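Local structure of putative uncharacterized protein (Ustilago maydis, 4GNX) at residues C[17-29]-C[38-50]. The protein binds single-stranded DNA as a multi-domain, OB-fold subunit of the replication protein A complex, probably shielding the strand during DNA metabolism. Residues are numbered along the deposited sequence; the frame is centred on the assembly and turned at random.
Sequences TIKARVTSKSDIR and GKLFSVNLLDDSG. With nucleotides of chain G.
Strands 17-30 and 39-46 form the first antiparallel hairpin of an OB-fold domain, and Arg21 and Leu46 make one of its hydrogen-bonded pairs, Arg21 N giving to Leu46 O at 3.1 Å. Near the middle lies a classic beta bulge. Thr23 N donates to Asn44 O from above its carbonyl plane, while Asn44 N turns to Ser24 O, so that two successive residues serve one partner. Thr23 CG2 lies 3.6 Å from Leu46 CB, the small branched side chain fitting beside the leucine.

On the face of Val22, Val43 and Leu45 the contact is apolar. Val22 CG1 reaches Val43 CG2 at 3.8 Å, the two valines crossing at about a right angle, and Val22 CG2 meets Leu45 CD2; beta-branched valines suit an extended strand, and Leu45 adds a longer apolar branch. Ser26 takes over a backbone role. With OG held between its own N and carbonyl carbon (chi1 73°), the hydroxyl accepts from Ser42 N at 2.8 Å and donates to Asp27 O, bridging the shift in register before Arg29 pairs with Leu40.

At that end the hairpin meets DNA. The long, extended chain of Arg29 carries its guanidinium flat over DT4 of chain G, with C6 of the base 3.5 Å above its plane. Arg29 NH2 donates to O5' of DT4 at 2.7 Å. Leu40 CD2, on the same face, packs 3.8 Å from O4' of DT3 of chain G. A basic and an apolar side chain thus meet phosphodiester, sugar and base, as in the single-stranded DNA-binding groove of an OB fold.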
loop_
_atom_site.group_PDB
_atom_site.type_symbol
_atom_site.label_atom_id
_atom_site.label_comp_id
_atom_site.label_asym_id
_atom_site.label_seq_id
_atom_site.Cartn_x
_atom_site.Cartn_y
_atom_site.Cartn_z
ATOM N N THR C 17 26.478 27.930 8.219
ATOM C CA THR C 17 27.138 26.823 8.917
ATOM C C THR C 17 26.171 26.158 9.904
ATOM O O THR C 17 25.442 26.842 10.621
ATOM C CB THR C 17 28.366 27.320 9.701
ATOM O OG1 THR C 17 29.417 27.655 8.789
ATOM C CG2 THR C 17 28.871 26.259 10.660
ATOM N N ILE C 18 26.165 24.831 9.950
ATOM C CA ILE C 18 25.336 24.149 10.940
ATOM C C ILE C 18 26.170 23.366 11.940
ATOM O O ILE C 18 27.258 22.891 11.611
ATOM C CB ILE C 18 24.258 23.232 10.302
ATOM C CG1 ILE C 18 24.892 22.132 9.446
ATOM C CG2 ILE C 18 23.231 24.052 9.522
ATOM C CD1 ILE C 18 23.865 21.177 8.870
ATOM N N LYS C 19 25.655 23.248 13.158
ATOM C CA LYS C 19 26.246 22.389 14.174
ATOM C C LYS C 19 25.286 21.227 14.420
ATOM O O LYS C 19 24.199 21.417 14.971
ATOM C CB LYS C 19 26.455 23.186 15.457
ATOM C CG LYS C 19 27.823 23.000 16.107
ATOM C CD LYS C 19 27.758 22.158 17.374
ATOM C CE LYS C 19 27.534 22.988 18.637
ATOM N NZ LYS C 19 28.717 23.055 19.552
ATOM N N ALA C 20 25.667 20.025 13.992
ATOM C CA ALA C 20 24.750 18.878 14.036
ATOM C C ALA C 20 25.438 17.557 14.393
ATOM O O ALA C 20 26.632 17.380 14.094
ATOM C CB ALA C 20 24.045 18.748 12.703
ATOM N N ARG C 21 24.710 16.624 15.021
ATOM C CA ARG C 21 25.293 15.292 15.205
ATOM C C ARG C 21 24.773 14.285 14.208
ATOM O O ARG C 21 23.599 14.301 13.862
ATOM C CB ARG C 21 25.243 14.767 16.650
ATOM C CG ARG C 21 23.963 14.086 17.084
ATOM C CD ARG C 21 24.182 13.052 18.189
ATOM N NE ARG C 21 25.250 13.350 19.153
ATOM C CZ ARG C 21 25.202 14.304 20.080
ATOM N NH1 ARG C 21 24.148 15.110 20.169
ATOM N NH2 ARG C 21 26.226 14.468 20.912
ATOM N N VAL C 22 25.672 13.430 13.735
ATOM C CA VAL C 22 25.326 12.373 12.800
ATOM C C VAL C 22 24.576 11.296 13.553
ATOM O O VAL C 22 25.121 10.675 14.446
ATOM C CB VAL C 22 26.564 11.724 12.165
ATOM C CG1 VAL C 22 26.120 10.639 11.202
ATOM C CG2 VAL C 22 27.426 12.758 11.451
ATOM N N THR C 23 23.315 11.088 13.193
ATOM C CA THR C 23 22.522 10.055 13.826
ATOM C C THR C 23 22.623 8.735 13.086
ATOM O O THR C 23 22.515 7.687 13.712
ATOM C CB THR C 23 21.063 10.441 13.890
ATOM O OG1 THR C 23 20.598 10.640 12.557
ATOM C CG2 THR C 23 20.903 11.706 14.696
ATOM N N SER C 24 22.805 8.771 11.763
ATOM C CA SER C 24 23.031 7.542 10.996
ATOM C C SER C 24 23.759 7.808 9.703
ATOM O O SER C 24 23.717 8.912 9.161
ATOM C CB SER C 24 21.720 6.855 10.659
ATOM O OG SER C 24 21.075 7.571 9.626
ATOM N N LYS C 25 24.386 6.767 9.189
ATOM C CA LYS C 25 25.259 6.874 8.040
ATOM C C LYS C 25 25.047 5.660 7.156
ATOM O O LYS C 25 24.967 4.536 7.632
ATOM C CB LYS C 25 26.716 6.947 8.518
ATOM C CG LYS C 25 27.778 7.009 7.419
ATOM C CD LYS C 25 29.106 7.603 7.907
ATOM C CE LYS C 25 30.151 6.541 8.228
ATOM N NZ LYS C 25 31.556 7.010 8.055
ATOM N N SER C 26 24.942 5.883 5.862
ATOM C CA SER C 26 24.713 4.789 4.944
ATOM C C SER C 26 26.034 4.093 4.690
ATOM O O SER C 26 27.093 4.650 4.968
ATOM C CB SER C 26 24.212 5.345 3.628
ATOM O OG SER C 26 25.288 5.964 2.957
ATOM N N ASP C 27 25.973 2.877 4.156
ATOM C CA ASP C 27 27.129 2.300 3.482
ATOM C C ASP C 27 27.454 3.103 2.222
ATOM O O ASP C 27 26.742 4.053 1.855
ATOM C CB ASP C 27 26.877 0.834 3.136
ATOM C CG ASP C 27 26.850 -0.057 4.368
ATOM O OD1 ASP C 27 27.106 0.482 5.469
ATOM O OD2 ASP C 27 26.575 -1.283 4.248
ATOM N N ILE C 28 28.544 2.737 1.568
ATOM C CA ILE C 28 28.876 3.354 0.303
ATOM C C ILE C 28 28.155 2.597 -0.809
ATOM O O ILE C 28 28.296 1.382 -0.948
ATOM C CB ILE C 28 30.392 3.421 0.103
ATOM C CG1 ILE C 28 30.980 4.424 1.097
ATOM C CG2 ILE C 28 30.728 3.811 -1.323
ATOM C CD1 ILE C 28 32.476 4.307 1.297
ATOM N N ARG C 29 27.355 3.321 -1.573
ATOM C CA ARG C 29 26.573 2.716 -2.615
ATOM C C ARG C 29 27.255 2.903 -3.977
ATOM O O ARG C 29 27.712 4.001 -4.293
ATOM C CB ARG C 29 25.156 3.304 -2.600
ATOM C CG ARG C 29 24.142 2.511 -3.410
ATOM C CD ARG C 29 22.696 2.860 -3.088
ATOM N NE ARG C 29 21.781 2.191 -4.016
ATOM C CZ ARG C 29 21.370 0.927 -3.903
ATOM N NH1 ARG C 29 21.769 0.182 -2.885
ATOM N NH2 ARG C 29 20.550 0.404 -4.807
ATOM N N GLY C 38 28.664 5.209 -10.613
ATOM C CA GLY C 38 29.491 5.896 -9.622
ATOM C C GLY C 38 29.264 5.479 -8.191
ATOM O O GLY C 38 28.846 4.350 -7.923
ATOM N N LYS C 39 29.533 6.400 -7.269
ATOM C CA LYS C 39 29.375 6.114 -5.843
ATOM C C LYS C 39 28.819 7.264 -5.001
ATOM O O LYS C 39 28.922 8.437 -5.362
ATOM C CB LYS C 39 30.681 5.593 -5.233
ATOM C CG LYS C 39 31.842 6.572 -5.235
ATOM C CD LYS C 39 33.010 5.988 -4.456
ATOM C CE LYS C 39 34.311 6.719 -4.740
ATOM N NZ LYS C 39 35.333 6.368 -3.713
ATOM N N LEU C 40 28.237 6.902 -3.865
ATOM C CA LEU C 40 27.656 7.875 -2.964
ATOM C C LEU C 40 27.433 7.318 -1.570
ATOM O O LEU C 40 27.519 6.113 -1.335
ATOM C CB LEU C 40 26.324 8.367 -3.511
ATOM C CG LEU C 40 25.149 7.394 -3.483
ATOM C CD1 LEU C 40 24.397 7.456 -2.165
ATOM C CD2 LEU C 40 24.209 7.729 -4.629
ATOM N N PHE C 41 27.140 8.211 -0.644
ATOM C CA PHE C 41 26.761 7.792 0.679
ATOM C C PHE C 41 25.934 8.915 1.252
ATOM O O PHE C 41 25.859 10.008 0.680
ATOM C CB PHE C 41 27.989 7.540 1.556
ATOM C CG PHE C 41 28.508 8.774 2.220
ATOM C CD1 PHE C 41 28.333 8.969 3.588
ATOM C CD2 PHE C 41 29.142 9.771 1.481
ATOM C CE1 PHE C 41 28.798 10.128 4.207
ATOM C CE2 PHE C 41 29.619 10.922 2.102
ATOM C CZ PHE C 41 29.445 11.102 3.462
ATOM N N SER C 42 25.322 8.656 2.388
ATOM C CA SER C 42 24.549 9.680 3.017
ATOM C C SER C 42 24.557 9.541 4.506
ATOM O O SER C 42 24.824 8.489 5.068
ATOM C CB SER C 42 23.112 9.649 2.519
ATOM O OG SER C 42 22.469 8.481 2.979
ATOM N N VAL C 43 24.217 10.642 5.139
ATOM C CA VAL C 43 24.255 10.763 6.563
ATOM C C VAL C 43 22.986 11.486 6.983
ATOM O O VAL C 43 22.469 12.338 6.236
ATOM C CB VAL C 43 25.496 11.590 6.928
ATOM C CG1 VAL C 43 25.161 12.748 7.859
ATOM C CG2 VAL C 43 26.599 10.695 7.475
ATOM N N ASN C 44 22.460 11.138 8.148
ATOM C CA ASN C 44 21.358 11.899 8.699
ATOM C C ASN C 44 21.887 12.772 9.817
ATOM O O ASN C 44 22.803 12.372 10.548
ATOM C CB ASN C 44 20.205 10.996 9.159
ATOM C CG ASN C 44 19.321 10.522 8.005
ATOM O OD1 ASN C 44 19.613 10.755 6.832
ATOM N ND2 ASN C 44 18.228 9.839 8.339
ATOM N N LEU C 45 21.321 13.971 9.938
ATOM C CA LEU C 45 21.814 14.985 10.878
ATOM C C LEU C 45 20.698 15.558 11.740
ATOM O O LEU C 45 19.578 15.758 11.266
ATOM C CB LEU C 45 22.481 16.123 10.112
ATOM C CG LEU C 45 23.633 15.733 9.205
ATOM C CD1 LEU C 45 23.915 16.874 8.265
ATOM C CD2 LEU C 45 24.851 15.424 10.049
ATOM N N LEU C 46 21.036 15.853 12.990
ATOM C CA LEU C 46 20.070 16.287 13.985
ATOM C C LEU C 46 20.564 17.475 14.814
ATOM O O LEU C 46 21.731 17.521 15.220
ATOM C CB LEU C 46 19.775 15.126 14.937
ATOM C CG LEU C 46 19.051 15.472 16.243
ATOM C CD1 LEU C 46 17.546 15.590 16.005
ATOM C CD2 LEU C 46 19.380 14.451 17.324
ATOM N N ASP C 47 19.665 18.424 15.067
ATOM C CA ASP C 47 19.887 19.433 16.096
ATOM C C ASP C 47 18.578 19.821 16.801
ATOM O O ASP C 47 17.536 19.186 16.583
ATOM C CB ASP C 47 20.663 20.656 15.550
ATOM C CG ASP C 47 19.852 21.518 14.572
ATOM O OD1 ASP C 47 18.615 21.388 14.485
ATOM O OD2 ASP C 47 20.467 22.355 13.883
ATOM N N ASP C 48 18.652 20.852 17.647
ATOM C CA ASP C 48 17.496 21.429 18.352
ATOM C C ASP C 48 16.320 21.704 17.431
ATOM O O ASP C 48 15.173 21.495 17.815
ATOM C CB ASP C 48 17.872 22.754 19.013
ATOM C CG ASP C 48 19.356 22.860 19.324
ATOM O OD1 ASP C 48 20.183 22.273 18.575
ATOM O OD2 ASP C 48 19.696 23.550 20.317
ATOM N N SER C 49 16.610 22.179 16.222
ATOM C CA SER C 49 15.558 22.600 15.313
ATOM C C SER C 49 14.970 21.450 14.514
ATOM O O SER C 49 13.806 21.513 14.119
ATOM C CB SER C 49 16.034 23.727 14.394
ATOM O OG SER C 49 17.133 23.322 13.604
ATOM N N GLY C 50 15.754 20.401 14.285
ATOM C CA GLY C 50 15.260 19.271 13.523
ATOM C C GLY C 50 16.308 18.443 12.825
ATOM O O GLY C 50 17.488 18.473 13.186
ATOM P P DT G 4 19.569 1.783 -7.587
ATOM O OP1 DT G 4 20.284 0.481 -7.524
ATOM O OP2 DT G 4 18.635 2.047 -8.712
ATOM O "O5'" DT G 4 18.822 2.023 -6.195
ATOM C "C5'" DT G 4 17.380 2.086 -6.092
ATOM C "C4'" DT G 4 16.878 1.042 -5.121
ATOM O "O4'" DT G 4 17.925 0.734 -4.166
ATOM C "C3'" DT G 4 15.654 1.442 -4.288
ATOM O "O3'" DT G 4 14.743 0.332 -4.160
ATOM C "C2'" DT G 4 16.254 1.753 -2.929
ATOM C "C1'" DT G 4 17.345 0.706 -2.876
ATOM N N1 DT G 4 18.410 0.924 -1.875
ATOM C C2 DT G 4 18.797 -0.150 -1.102
ATOM O O2 DT G 4 18.323 -1.269 -1.226
ATOM N N3 DT G 4 19.773 0.133 -0.178
ATOM C C4 DT G 4 20.379 1.355 0.051
ATOM O O4 DT G 4 21.243 1.456 0.919
ATOM C C5 DT G 4 19.917 2.440 -0.789
ATOM C C7 DT G 4 20.510 3.802 -0.609
ATOM C C6 DT G 4 18.965 2.175 -1.693
ATOM P P DT G 3 20.630 7.909 -10.430
ATOM O OP1 DT G 3 20.752 7.006 -11.602
ATOM O OP2 DT G 3 19.353 8.615 -10.170
ATOM O "O5'" DT G 3 21.002 7.060 -9.136
ATOM C "C5'" DT G 3 21.904 5.947 -9.254
ATOM C "C4'" DT G 3 21.754 5.035 -8.062
ATOM O "O4'" DT G 3 21.817 5.829 -6.856
ATOM C "C3'" DT G 3 20.430 4.271 -8.001
ATOM O "O3'" DT G 3 20.707 2.914 -7.638
ATOM C "C2'" DT G 3 19.648 4.995 -6.918
ATOM C "C1'" DT G 3 20.760 5.449 -5.998
ATOM N N1 DT G 3 20.439 6.603 -5.136
ATOM C C2 DT G 3 20.213 6.361 -3.799
ATOM O O2 DT G 3 20.245 5.244 -3.308
ATOM N N3 DT G 3 19.932 7.482 -3.056
ATOM C C4 DT G 3 19.867 8.788 -3.504
ATOM O O4 DT G 3 19.613 9.693 -2.713
ATOM C C5 DT G 3 20.124 8.969 -4.920
ATOM C C7 DT G 3 20.076 10.348 -5.499
ATOM C C6 DT G 3 20.395 7.882 -5.652
#